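Local atomic coordinates of neuraminidase (Influenza A virus, PDB entry 4K3Y), a protein that probably serves as the neuraminidase-like surface glycoprotein of a bat influenza A virus, its ectodomain built as a beta-propeller and assembled from four chains. Residues K205-G210 against F221-Q226; D216-F221 against F232-L237; L237-D242 against E289-L294; S272-G277 against G295-V300. All blocks are in the same frame, centred on the assembly; numbering follows the deposited sequence.

Contact 1 (K205-G210 against F221-Q226); sequences KVKCTG and FLEFDQ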
loop_
_atom_site.group_PDB
_atom_site.type_symbol
_atom_site.label_atom_id
_atom_site.label_comp_id
_atom_site.label_asym_id
_atom_site.label_seq_id
_atom_site.Cartn_x
_atom_site.Cartn_y
_atom_site.Cartn_z
ATOM N N LYS C 205 -12.297 -17.505 31.359
ATOM C CA LYS C 205 -12.984 -16.266 31.716
ATOM C C LYS C 205 -12.431 -15.041 30.982
ATOM O O LYS C 205 -11.223 -14.931 30.738
ATOM C CB LYS C 205 -12.937 -16.036 33.233
ATOM C CG LYS C 205 -13.810 -16.994 34.023
ATOM C CD LYS C 205 -13.327 -17.154 35.459
ATOM C CE LYS C 205 -13.930 -18.397 36.100
ATOM N NZ LYS C 205 -14.486 -19.335 35.068
ATOM N N VAL C 206 -13.325 -14.130 30.613
ATOM C CA VAL C 206 -12.895 -12.789 30.252
ATOM C C VAL C 206 -12.741 -12.003 31.543
ATOM O O VAL C 206 -13.621 -12.040 32.402
ATOM C CB VAL C 206 -13.901 -12.060 29.365
ATOM C CG1 VAL C 206 -13.402 -10.643 29.070
ATOM C CG2 VAL C 206 -14.110 -12.817 28.077
ATOM N N LYS C 207 -11.617 -11.307 31.687
ATOM C CA LYS C 207 -11.380 -10.507 32.879
ATOM C C LYS C 207 -11.175 -9.024 32.530
ATOM O O LYS C 207 -10.374 -8.696 31.654
ATOM C CB LYS C 207 -10.209 -11.096 33.671
ATOM C CG LYS C 207 -10.409 -12.558 34.048
ATOM C CD LYS C 207 -9.356 -12.998 35.059
ATOM C CE LYS C 207 -9.289 -14.512 35.232
ATOM N NZ LYS C 207 -7.903 -14.941 35.637
ATOM N N CYS C 208 -11.907 -8.141 33.205
ATOM C CA CYS C 208 -11.873 -6.720 32.867
ATOM C C CYS C 208 -11.550 -5.839 34.070
ATOM O O CYS C 208 -11.933 -6.146 35.197
ATOM C CB CYS C 208 -13.210 -6.293 32.264
ATOM S SG CYS C 208 -13.604 -7.172 30.785
ATOM N N THR C 209 -10.843 -4.741 33.825
ATOM C CA THR C 209 -10.597 -3.746 34.864
ATOM C C THR C 209 -11.302 -2.476 34.467
ATOM O O THR C 209 -11.033 -1.924 33.407
ATOM C CB THR C 209 -9.123 -3.424 35.011
ATOM O OG1 THR C 209 -8.411 -4.613 35.379
ATOM C CG2 THR C 209 -8.935 -2.374 36.085
ATOM N N GLY C 210 -12.222 -2.015 35.303
ATOM C CA GLY C 210 -12.950 -0.799 34.996
ATOM C C GLY C 210 -12.389 0.417 35.716
ATOM O O GLY C 210 -11.407 0.317 36.464
ATOM N N PHE C 221 -13.452 -4.575 39.261
ATOM C CA PHE C 221 -13.033 -5.732 38.474
ATOM C C PHE C 221 -14.200 -6.647 38.075
ATOM O O PHE C 221 -15.136 -6.840 38.845
ATOM C CB PHE C 221 -12.013 -6.539 39.265
ATOM C CG PHE C 221 -11.122 -7.386 38.414
ATOM C CD1 PHE C 221 -10.019 -6.827 37.788
ATOM C CD2 PHE C 221 -11.372 -8.740 38.243
ATOM C CE1 PHE C 221 -9.177 -7.598 36.999
ATOM C CE2 PHE C 221 -10.535 -9.524 37.453
ATOM C CZ PHE C 221 -9.435 -8.949 36.830
ATOM N N LEU C 222 -14.119 -7.222 36.879
ATOM C CA LEU C 222 -15.147 -8.112 36.367
ATOM C C LEU C 222 -14.504 -9.377 35.803
ATOM O O LEU C 222 -13.398 -9.335 35.250
ATOM C CB LEU C 222 -15.918 -7.421 35.233
ATOM C CG LEU C 222 -17.435 -7.567 35.064
ATOM C CD1 LEU C 222 -17.819 -7.351 33.605
ATOM C CD2 LEU C 222 -17.976 -8.888 35.577
ATOM N N GLU C 223 -15.194 -10.503 35.959
ATOM C CA GLU C 223 -14.875 -11.715 35.209
ATOM C C GLU C 223 -16.188 -12.351 34.749
ATOM O O GLU C 223 -17.218 -12.219 35.418
ATOM C CB GLU C 223 -14.010 -12.685 36.025
ATOM C CG GLU C 223 -14.718 -13.394 37.175
ATOM C CD GLU C 223 -13.786 -14.316 37.953
ATOM O OE1 GLU C 223 -12.549 -14.111 37.881
ATOM O OE2 GLU C 223 -14.296 -15.247 38.628
ATOM N N PHE C 224 -16.164 -13.003 33.593
ATOM C CA PHE C 224 -17.363 -13.655 33.073
ATOM C C PHE C 224 -17.033 -14.704 32.010
ATOM O O PHE C 224 -16.003 -14.613 31.330
ATOM C CB PHE C 224 -18.350 -12.622 32.509
ATOM C CG PHE C 224 -17.814 -11.836 31.345
ATOM C CD1 PHE C 224 -17.113 -10.659 31.551
ATOM C CD2 PHE C 224 -18.016 -12.274 30.031
ATOM C CE1 PHE C 224 -16.623 -9.932 30.469
ATOM C CE2 PHE C 224 -17.526 -11.550 28.940
ATOM C CZ PHE C 224 -16.838 -10.382 29.156
ATOM N N ASP C 225 -17.907 -15.701 31.880
ATOM C CA ASP C 225 -17.752 -16.718 30.843
ATOM C C ASP C 225 -18.789 -16.507 29.747
ATOM O O ASP C 225 -19.549 -15.529 29.794
ATOM C CB ASP C 225 -17.807 -18.144 31.418
ATOM C CG ASP C 225 -18.990 -18.366 32.353
ATOM O OD1 ASP C 225 -20.117 -17.942 32.012
ATOM O OD2 ASP C 225 -18.787 -18.974 33.429
ATOM N N GLN C 226 -18.816 -17.417 28.771
ATOM C CA GLN C 226 -19.665 -17.256 27.589
ATOM C C GLN C 226 -21.155 -17.358 27.900
ATOM O O GLN C 226 -21.988 -16.893 27.117
ATOM C CB GLN C 226 -19.274 -18.247 26.489
ATOM C CG GLN C 226 -19.190 -19.699 26.925
ATOM C CD GLN C 226 -18.617 -20.586 25.836
ATOM O OE1 GLN C 226 -18.666 -20.249 24.652
ATOM N NE2 GLN C 226 -18.060 -21.722 26.233
#
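V206 and F224 form the tightly packed part of this antiparallel pairing, on the face of the sheet that they share with C208 and L222. The CB of V206 lies over one face of the F224 ring, 3.7 Å from its centroid and displaced toward the rim, and both methyls continue onto the ring. With chi1 62°, F224 CG sits between the backbone N and the carbonyl carbon, the ring alongside V206. C208 SG, disulfide-bonded to C199, meets the ring at its edge, 4.1 Å from F224 CE1. Backbone bonds tie V206 to F224 and C208 to L222 in both directions; V206 N lies 2.8 Å from F224 O.

The other face is looser and partly open to solvent. K205 and E223 cross with K205 CD 3.8 Å from E223 CD, yet K205 NZ stays 5.4 Å from E223 OE2. Nearer the buried end, the carbonyl O of C208 lies over a face of F221, and T209 OG1 bonds to M268 N. Within this propeller blade, the hairpin 205-211/221-224 therefore divides its chemistry by face: apolar, aromatic and sulfur contacts on one, and charges that probably interact only diffusely on much of the other.

Contact 2 (D216-F221 against F232-L237); sequences DAKRPF and FKEPCL. With CA (calcium ion), chain M.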
loop_
_atom_site.group_PDB
_atom_site.type_symbol
_atom_site.label_atom_id
_atom_site.label_comp_id
_atom_site.label_asym_id
_atom_site.label_seq_id
_atom_site.Cartn_x
_atom_site.Cartn_y
_atom_site.Cartn_z
ATOM N N ASP C 216 -14.726 5.545 44.138
ATOM C CA ASP C 216 -13.646 4.586 44.405
ATOM C C ASP C 216 -12.343 4.979 43.735
ATOM O O ASP C 216 -12.315 5.145 42.527
ATOM C CB ASP C 216 -14.023 3.182 43.910
ATOM C CG ASP C 216 -13.082 2.106 44.442
ATOM O OD1 ASP C 216 -12.220 2.436 45.298
ATOM O OD2 ASP C 216 -13.222 0.931 44.028
ATOM N N ALA C 217 -11.271 5.082 44.518
ATOM C CA ALA C 217 -9.922 5.360 44.005
ATOM C C ALA C 217 -9.141 4.087 43.688
ATOM O O ALA C 217 -8.030 4.156 43.146
ATOM C CB ALA C 217 -9.132 6.194 44.992
ATOM N N LYS C 218 -9.694 2.939 44.075
ATOM C CA LYS C 218 -9.251 1.652 43.540
ATOM C C LYS C 218 -10.013 1.391 42.246
ATOM O O LYS C 218 -10.863 2.190 41.844
ATOM C CB LYS C 218 -9.540 0.514 44.517
ATOM C CG LYS C 218 -8.780 0.538 45.829
ATOM C CD LYS C 218 -9.234 -0.662 46.650
ATOM C CE LYS C 218 -8.896 -0.572 48.122
ATOM N NZ LYS C 218 -9.457 -1.754 48.844
ATOM N N ARG C 219 -9.727 0.277 41.588
ATOM C CA ARG C 219 -10.420 -0.014 40.333
ATOM C C ARG C 219 -11.363 -1.210 40.463
ATOM O O ARG C 219 -11.003 -2.220 41.061
ATOM C CB ARG C 219 -9.415 -0.215 39.188
ATOM C CG ARG C 219 -8.505 0.996 38.924
ATOM C CD ARG C 219 -7.565 0.748 37.752
ATOM N NE ARG C 219 -6.931 1.977 37.274
ATOM C CZ ARG C 219 -7.548 2.909 36.549
ATOM N NH1 ARG C 219 -8.821 2.765 36.207
ATOM N NH2 ARG C 219 -6.891 3.994 36.167
ATOM N N PRO C 220 -12.586 -1.092 39.912
ATOM C CA PRO C 220 -13.510 -2.237 39.940
ATOM C C PRO C 220 -13.073 -3.332 38.965
ATOM O O PRO C 220 -12.406 -3.036 37.960
ATOM C CB PRO C 220 -14.845 -1.617 39.502
ATOM C CG PRO C 220 -14.457 -0.411 38.678
ATOM C CD PRO C 220 -13.204 0.116 39.328
ATOM N N PHE C 221 -13.452 -4.575 39.261
ATOM C CA PHE C 221 -13.033 -5.732 38.474
ATOM C C PHE C 221 -14.200 -6.647 38.075
ATOM O O PHE C 221 -15.136 -6.840 38.845
ATOM C CB PHE C 221 -12.013 -6.539 39.265
ATOM C CG PHE C 221 -11.122 -7.386 38.414
ATOM C CD1 PHE C 221 -10.019 -6.827 37.788
ATOM C CD2 PHE C 221 -11.372 -8.740 38.243
ATOM C CE1 PHE C 221 -9.177 -7.598 36.999
ATOM C CE2 PHE C 221 -10.535 -9.524 37.453
ATOM C CZ PHE C 221 -9.435 -8.949 36.830
ATOM N N PHE C 232 -18.465 -9.458 39.932
ATOM C CA PHE C 232 -17.663 -8.255 40.087
ATOM C C PHE C 232 -16.793 -8.424 41.332
ATOM O O PHE C 232 -17.276 -8.881 42.370
ATOM C CB PHE C 232 -18.555 -7.021 40.270
ATOM C CG PHE C 232 -19.099 -6.442 38.985
ATOM C CD1 PHE C 232 -18.315 -5.611 38.190
ATOM C CD2 PHE C 232 -20.408 -6.694 38.589
ATOM C CE1 PHE C 232 -18.819 -5.059 37.011
ATOM C CE2 PHE C 232 -20.917 -6.141 37.410
ATOM C CZ PHE C 232 -20.116 -5.323 36.625
ATOM N N LYS C 233 -15.518 -8.060 41.245
ATOM C CA LYS C 233 -14.666 -8.119 42.427
ATOM C C LYS C 233 -14.086 -6.757 42.791
ATOM O O LYS C 233 -14.109 -5.825 41.994
ATOM C CB LYS C 233 -13.557 -9.154 42.248
ATOM C CG LYS C 233 -14.054 -10.467 41.676
ATOM C CD LYS C 233 -13.168 -11.624 42.093
ATOM C CE LYS C 233 -13.697 -12.941 41.556
ATOM N NZ LYS C 233 -12.780 -14.064 41.903
ATOM N N GLU C 234 -13.589 -6.638 44.014
ATOM C CA GLU C 234 -12.925 -5.413 44.434
ATOM C C GLU C 234 -11.569 -5.745 45.026
ATOM O O GLU C 234 -11.478 -6.510 45.983
ATOM C CB GLU C 234 -13.755 -4.657 45.461
ATOM C CG GLU C 234 -13.024 -3.466 46.049
ATOM C CD GLU C 234 -13.143 -2.215 45.181
ATOM O OE1 GLU C 234 -13.924 -2.236 44.203
ATOM O OE2 GLU C 234 -12.465 -1.209 45.484
ATOM N N PRO C 235 -10.508 -5.168 44.454
ATOM C CA PRO C 235 -9.142 -5.442 44.908
ATOM C C PRO C 235 -8.948 -5.082 46.376
ATOM O O PRO C 235 -9.403 -4.032 46.850
ATOM C CB PRO C 235 -8.275 -4.556 43.999
ATOM C CG PRO C 235 -9.199 -3.507 43.475
ATOM C CD PRO C 235 -10.547 -4.163 43.381
ATOM N N CYS C 236 -8.283 -5.983 47.087
ATOM C CA CYS C 236 -8.070 -5.841 48.514
ATOM C C CYS C 236 -6.703 -5.205 48.775
ATOM O O CYS C 236 -6.132 -5.338 49.858
ATOM C CB CYS C 236 -8.195 -7.214 49.192
ATOM S SG CYS C 236 -9.823 -8.005 48.980
ATOM N N LEU C 237 -6.193 -4.492 47.776
ATOM C CA LEU C 237 -4.846 -3.932 47.849
ATOM C C LEU C 237 -4.801 -2.408 47.993
ATOM O O LEU C 237 -5.392 -1.662 47.204
ATOM C CB LEU C 237 -4.029 -4.378 46.634
ATOM C CG LEU C 237 -3.085 -5.569 46.830
ATOM C CD1 LEU C 237 -3.661 -6.587 47.791
ATOM C CD2 LEU C 237 -2.795 -6.226 45.499
HETATM CA CA CA M . -11.544 7.439 40.997
#
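F221, K218 and E234 bury the most surface in this contact, which joins the loop before strand 221-224 to the end of strand 230-233. F221 contributes mainly through its backbone: it exchanges two hydrogen bonds with K233, F221 O accepting from K233 N at 2.7 Å and F221 N giving to K233 O. This is an antiparallel hydrogen-bonded pair, and the CB of F221 rests 3.5 Å from the O of K233.

K218 runs as an extended chain past E234 to P235. Its CB and CD pass E234 OE2, the two side chains crossing at about a right angle, and NZ ends 3.0 Å from P235 O, in the plane of that carbonyl. D254 O is a second acceptor for the same ammonium, whereas E234 OE2 remains 4.5 Å from NZ, beyond a salt bridge.

E234 bends at chi2 (84°) and meets D216 tip to tip, with E234 OE2 2.7 Å from D216 OD2 and the carboxylate planes 32° apart. The other oxygen of D216, OD1, accepts from K218 N in an Asx turn and from T256 N as well. The backbone O of D216 binds the calcium ion, together with the carbonyl oxygens of N212 and G262. Two carboxylates packed this closely would be expected to raise each other's pKa. One of them may therefore carry a proton, with the nearby lysine perhaps offsetting part of the remaining charge beside the calcium loop.

Contact 3 (L237-D242 against E289-L294); sequences LGFLGD and EIYKFL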
loop_
_atom_site.group_PDB
_atom_site.type_symbol
_atom_site.label_atom_id
_atom_site.label_comp_id
_atom_site.label_asym_id
_atom_site.label_seq_id
_atom_site.Cartn_x
_atom_site.Cartn_y
_atom_site.Cartn_z
ATOM N N LEU C 237 -6.193 -4.492 47.776
ATOM C CA LEU C 237 -4.846 -3.932 47.849
ATOM C C LEU C 237 -4.801 -2.408 47.993
ATOM O O LEU C 237 -5.392 -1.662 47.204
ATOM C CB LEU C 237 -4.029 -4.378 46.634
ATOM C CG LEU C 237 -3.085 -5.569 46.830
ATOM C CD1 LEU C 237 -3.661 -6.587 47.791
ATOM C CD2 LEU C 237 -2.795 -6.226 45.499
ATOM N N GLY C 238 -4.076 -1.961 49.012
ATOM C CA GLY C 238 -3.955 -0.555 49.328
ATOM C C GLY C 238 -3.082 0.215 48.357
ATOM O O GLY C 238 -2.893 1.419 48.537
ATOM N N PHE C 239 -2.546 -0.474 47.344
ATOM C CA PHE C 239 -1.829 0.171 46.226
ATOM C C PHE C 239 -2.843 0.702 45.198
ATOM O O PHE C 239 -3.314 -0.030 44.320
ATOM C CB PHE C 239 -0.875 -0.823 45.566
ATOM C CG PHE C 239 0.081 -0.202 44.572
ATOM C CD1 PHE C 239 1.134 0.589 45.009
ATOM C CD2 PHE C 239 -0.045 -0.450 43.202
ATOM C CE1 PHE C 239 2.038 1.146 44.105
ATOM C CE2 PHE C 239 0.853 0.110 42.291
ATOM C CZ PHE C 239 1.894 0.910 42.741
ATOM N N LEU C 240 -3.166 1.981 45.318
ATOM C CA LEU C 240 -4.323 2.545 44.641
ATOM C C LEU C 240 -4.122 2.743 43.148
ATOM O O LEU C 240 -3.264 3.526 42.724
ATOM C CB LEU C 240 -4.709 3.871 45.301
ATOM C CG LEU C 240 -5.087 3.744 46.774
ATOM C CD1 LEU C 240 -5.648 5.056 47.299
ATOM C CD2 LEU C 240 -6.081 2.608 46.964
ATOM N N GLY C 241 -4.958 2.064 42.364
ATOM C CA GLY C 241 -4.837 2.044 40.920
ATOM C C GLY C 241 -5.294 3.271 40.139
ATOM O O GLY C 241 -4.709 3.588 39.086
ATOM N N ASP C 242 -6.332 3.960 40.614
ATOM C CA ASP C 242 -6.883 5.072 39.835
ATOM C C ASP C 242 -6.051 6.346 39.931
ATOM O O ASP C 242 -5.144 6.479 40.769
ATOM C CB ASP C 242 -8.336 5.385 40.229
ATOM C CG ASP C 242 -9.196 5.729 39.037
ATOM O OD1 ASP C 242 -8.651 6.390 38.118
ATOM O OD2 ASP C 242 -10.387 5.310 39.016
ATOM N N GLU C 289 4.111 3.292 36.616
ATOM C CA GLU C 289 4.734 2.199 37.349
ATOM C C GLU C 289 3.812 0.999 37.261
ATOM O O GLU C 289 2.612 1.146 37.027
ATOM C CB GLU C 289 5.034 2.589 38.813
ATOM C CG GLU C 289 3.790 2.905 39.686
ATOM C CD GLU C 289 4.134 3.645 40.979
ATOM O OE1 GLU C 289 5.242 3.423 41.531
ATOM O OE2 GLU C 289 3.294 4.446 41.452
ATOM N N ILE C 290 4.383 -0.187 37.402
ATOM C CA ILE C 290 3.582 -1.400 37.454
ATOM C C ILE C 290 4.171 -2.295 38.545
ATOM O O ILE C 290 5.385 -2.537 38.601
ATOM C CB ILE C 290 3.436 -2.100 36.047
ATOM C CG1 ILE C 290 2.366 -3.195 36.089
ATOM C CG2 ILE C 290 4.791 -2.618 35.502
ATOM C CD1 ILE C 290 1.962 -3.730 34.711
ATOM N N TYR C 291 3.299 -2.740 39.439
ATOM C CA TYR C 291 3.707 -3.409 40.665
ATOM C C TYR C 291 3.280 -4.867 40.614
ATOM O O TYR C 291 2.108 -5.161 40.351
ATOM C CB TYR C 291 3.020 -2.712 41.838
ATOM C CG TYR C 291 3.619 -2.953 43.194
ATOM C CD1 TYR C 291 4.754 -3.731 43.360
ATOM C CD2 TYR C 291 3.042 -2.391 44.319
ATOM C CE1 TYR C 291 5.290 -3.943 44.620
ATOM C CE2 TYR C 291 3.563 -2.594 45.569
ATOM C CZ TYR C 291 4.683 -3.367 45.721
ATOM O OH TYR C 291 5.175 -3.553 46.990
ATOM N N LYS C 292 4.227 -5.775 40.850
ATOM C CA LYS C 292 3.929 -7.208 40.841
ATOM C C LYS C 292 3.518 -7.653 42.239
ATOM O O LYS C 292 4.115 -7.235 43.248
ATOM C CB LYS C 292 5.141 -8.022 40.381
ATOM C CG LYS C 292 4.829 -9.492 40.089
ATOM C CD LYS C 292 5.970 -10.433 40.504
ATOM C CE LYS C 292 7.113 -10.450 39.499
ATOM N NZ LYS C 292 7.750 -11.792 39.413
ATOM N N PHE C 293 2.491 -8.493 42.293
ATOM C CA PHE C 293 2.011 -9.035 43.554
ATOM C C PHE C 293 2.047 -10.557 43.489
ATOM O O PHE C 293 1.677 -11.150 42.469
ATOM C CB PHE C 293 0.596 -8.527 43.858
ATOM C CG PHE C 293 0.535 -7.053 44.203
ATOM C CD1 PHE C 293 0.771 -6.626 45.503
ATOM C CD2 PHE C 293 0.239 -6.097 43.234
ATOM C CE1 PHE C 293 0.723 -5.277 45.836
ATOM C CE2 PHE C 293 0.192 -4.752 43.563
ATOM C CZ PHE C 293 0.429 -4.341 44.873
ATOM N N LEU C 294 2.510 -11.185 44.569
ATOM C CA LEU C 294 2.574 -12.641 44.624
ATOM C C LEU C 294 1.234 -13.164 45.137
ATOM O O LEU C 294 0.980 -13.146 46.344
ATOM C CB LEU C 294 3.722 -13.094 45.535
ATOM C CG LEU C 294 5.107 -12.472 45.296
ATOM C CD1 LEU C 294 6.082 -12.873 46.383
ATOM C CD2 LEU C 294 5.655 -12.854 43.942
#
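F239 reaches from a loop to the side chains of F293, Y291 and E289, which alternate along strand 286-294, and its atoms can be followed outward one by one. CB touches the edge of the F293 ring, 3.8 Å from F293 CZ. CG is set anti to the backbone N (chi1 -170°) and already lies under Y291 CD2. Y291 CD2 stands over the centre of the F239 ring, 3.6 Å from F239 CD1 and almost as near to CE1. On the other rim of the ring, CE2 comes to 3.6 Å from Y291 CB. At the tip, CZ meets the carboxylate carbon of E289, with F239 CZ and E289 CD 3.9 Å apart near the plane of the phenyl ring.

The two rings form a T-shaped stack in which the edge of Y291 points at the face of F239, with centroids 4.8 Å apart and planes at 71°. L237 adds a separate CH-pi contact to the same strand: its CD2 sits almost exactly above the centre of the F293 ring, 3.5 Å from the centroid.

R278 ties this aromatic cluster to its polar edge. It makes a salt bridge to E289 OE2 and a cation-pi contact with F239, while E289 OE1 accepts from N307. Strand 286-294 lies between strands 273-279 and 306-311 in its four-stranded sheet, and F239 also touches I276 on the first and N307 on the second, so the 237-242 loop packs across three adjoining strands.

Contact 4 (S272-G277 against G295-V300); sequences SNSWIG and GTLFSV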
loop_
_atom_site.group_PDB
_atom_site.type_symbol
_atom_site.label_atom_id
_atom_site.label_comp_id
_atom_site.label_asym_id
_atom_site.label_seq_id
_atom_site.Cartn_x
_atom_site.Cartn_y
_atom_site.Cartn_z
ATOM N N SER C 272 -1.665 -15.761 38.875
ATOM C CA SER C 272 -0.831 -16.370 39.897
ATOM C C SER C 272 -0.001 -15.218 40.421
ATOM O O SER C 272 0.140 -15.006 41.635
ATOM C CB SER C 272 0.068 -17.403 39.242
ATOM O OG SER C 272 0.354 -17.016 37.906
ATOM N N ASN C 273 0.534 -14.467 39.462
ATOM C CA ASN C 273 1.158 -13.183 39.716
ATOM C C ASN C 273 0.227 -12.098 39.243
ATOM O O ASN C 273 -0.297 -12.154 38.127
ATOM C CB ASN C 273 2.493 -13.079 38.985
ATOM C CG ASN C 273 3.630 -13.676 39.780
ATOM O OD1 ASN C 273 3.429 -14.183 40.894
ATOM N ND2 ASN C 273 4.834 -13.624 39.219
ATOM N N SER C 274 0.018 -11.113 40.102
ATOM C CA SER C 274 -0.862 -10.006 39.768
ATOM C C SER C 274 -0.102 -8.707 39.562
ATOM O O SER C 274 1.036 -8.553 40.001
ATOM C CB SER C 274 -1.943 -9.833 40.833
ATOM O OG SER C 274 -2.966 -10.796 40.663
ATOM N N TRP C 275 -0.739 -7.773 38.880
ATOM C CA TRP C 275 -0.096 -6.514 38.570
ATOM C C TRP C 275 -1.087 -5.371 38.703
ATOM O O TRP C 275 -2.277 -5.519 38.389
ATOM C CB TRP C 275 0.428 -6.523 37.131
ATOM C CG TRP C 275 1.411 -7.611 36.780
ATOM C CD1 TRP C 275 1.118 -8.859 36.294
ATOM C CD2 TRP C 275 2.849 -7.524 36.821
ATOM N NE1 TRP C 275 2.281 -9.559 36.052
ATOM C CE2 TRP C 275 3.357 -8.764 36.365
ATOM C CE3 TRP C 275 3.755 -6.522 37.203
ATOM C CZ2 TRP C 275 4.733 -9.032 36.290
ATOM C CZ3 TRP C 275 5.127 -6.791 37.126
ATOM C CH2 TRP C 275 5.598 -8.037 36.672
ATOM N N ILE C 276 -0.588 -4.232 39.166
ATOM C CA ILE C 276 -1.332 -2.991 39.090
ATOM C C ILE C 276 -0.473 -1.967 38.379
ATOM O O ILE C 276 0.640 -1.669 38.827
ATOM C CB ILE C 276 -1.653 -2.442 40.462
ATOM C CG1 ILE C 276 -2.482 -3.456 41.246
ATOM C CG2 ILE C 276 -2.399 -1.122 40.320
ATOM C CD1 ILE C 276 -2.668 -3.071 42.666
ATOM N N GLY C 277 -0.977 -1.446 37.262
ATOM C CA GLY C 277 -0.307 -0.358 36.583
ATOM C C GLY C 277 -0.970 0.953 36.935
ATOM O O GLY C 277 -2.196 1.074 36.878
ATOM N N GLY C 295 0.376 -13.604 44.216
ATOM C CA GLY C 295 -0.988 -13.993 44.551
ATOM C C GLY C 295 -2.086 -13.090 43.987
ATOM O O GLY C 295 -1.819 -12.173 43.214
ATOM N N THR C 296 -3.325 -13.357 44.396
ATOM C CA THR C 296 -4.515 -12.692 43.857
ATOM C C THR C 296 -4.674 -11.241 44.322
ATOM O O THR C 296 -4.196 -10.862 45.392
ATOM C CB THR C 296 -5.795 -13.465 44.255
ATOM O OG1 THR C 296 -6.949 -12.793 43.736
ATOM C CG2 THR C 296 -5.911 -13.573 45.790
ATOM N N LEU C 297 -5.361 -10.435 43.520
ATOM C CA LEU C 297 -5.638 -9.051 43.881
ATOM C C LEU C 297 -6.711 -8.987 44.958
ATOM O O LEU C 297 -6.982 -7.918 45.507
ATOM C CB LEU C 297 -6.126 -8.277 42.654
ATOM C CG LEU C 297 -5.175 -8.157 41.460
ATOM C CD1 LEU C 297 -5.921 -7.726 40.199
ATOM C CD2 LEU C 297 -4.041 -7.191 41.767
ATOM N N PHE C 298 -7.315 -10.136 45.261
ATOM C CA PHE C 298 -8.519 -10.178 46.091
ATOM C C PHE C 298 -8.372 -10.938 47.413
ATOM O O PHE C 298 -9.292 -11.630 47.856
ATOM C CB PHE C 298 -9.666 -10.730 45.258
ATOM C CG PHE C 298 -9.723 -10.143 43.885
ATOM C CD1 PHE C 298 -9.985 -8.787 43.711
ATOM C CD2 PHE C 298 -9.496 -10.933 42.768
ATOM C CE1 PHE C 298 -10.032 -8.227 42.443
ATOM C CE2 PHE C 298 -9.545 -10.385 41.489
ATOM C CZ PHE C 298 -9.814 -9.026 41.327
ATOM N N SER C 299 -7.194 -10.809 48.015
ATOM C CA SER C 299 -6.951 -11.182 49.399
ATOM C C SER C 299 -6.216 -10.019 50.038
ATOM O O SER C 299 -5.630 -9.197 49.346
ATOM C CB SER C 299 -6.083 -12.427 49.497
ATOM O OG SER C 299 -5.338 -12.391 50.704
ATOM N N VAL C 300 -6.240 -9.942 51.359
ATOM C CA VAL C 300 -5.546 -8.865 52.050
ATOM C C VAL C 300 -4.146 -9.331 52.421
ATOM O O VAL C 300 -3.284 -8.543 52.816
ATOM C CB VAL C 300 -6.318 -8.447 53.299
ATOM C CG1 VAL C 300 -6.983 -7.099 53.085
ATOM C CG2 VAL C 300 -7.363 -9.514 53.628
#
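S272 and G295 meet through their backbones, S272 O accepting from G295 N at 2.9 Å. Next to this bond, S274 turns its CB toward the 295-300 loop and touches L297, with S274 CB 3.5 Å from L297 CD2. The same methyl lies 4.1 Å from I276 CG1, so one leucine branch touches two residues of strand 273-279, S274 at CB and I276 at CG1. S274 OG is 3.1 Å from G295 O, but its proton has another acceptor within reach and this bond is not settled; the same oxygen accepts from G271 N.

The next shell fixes the loop itself. G295 has a positive phi (113°), at which a CB would press against the carbonyl O of L294. T296 OG1 accepts from F298 N at 3.1 Å, an ST turn, and is also bonded to E270 OE2. The other oxygen of that carboxylate, OE1, takes the N-H of L297, so E270 holds two successive loop residues.

This connection between two strands of the propeller blade thus combines one clear backbone bond with a small patch of L297 on S274 and I276; the bonds to E270 probably set the path of the loop.

Contacts 1, 2 and 3 are buried, whereas contact 4 is partly so and has S272 at the surface. Contacts 1 and 2 reach one four-stranded sheet and share F221, contact 2 by a single bridge at its edge and otherwise through charge and calcium. Contacts 3 and 4 converge on the next sheet, where strands 273-279 and 286-294 are neighbours; aromatic packing dominates contact 3, while contact 4 pairs a backbone bond with leucine packing. Loops join the two sheets: contacts 2 and 3 share L237, C236 N lies 2.8 Å from L297 O, and the F298 ring meets that of F221. Chemistry thus follows position, from regular pairing to mixed interactions where loops meet strands and each other.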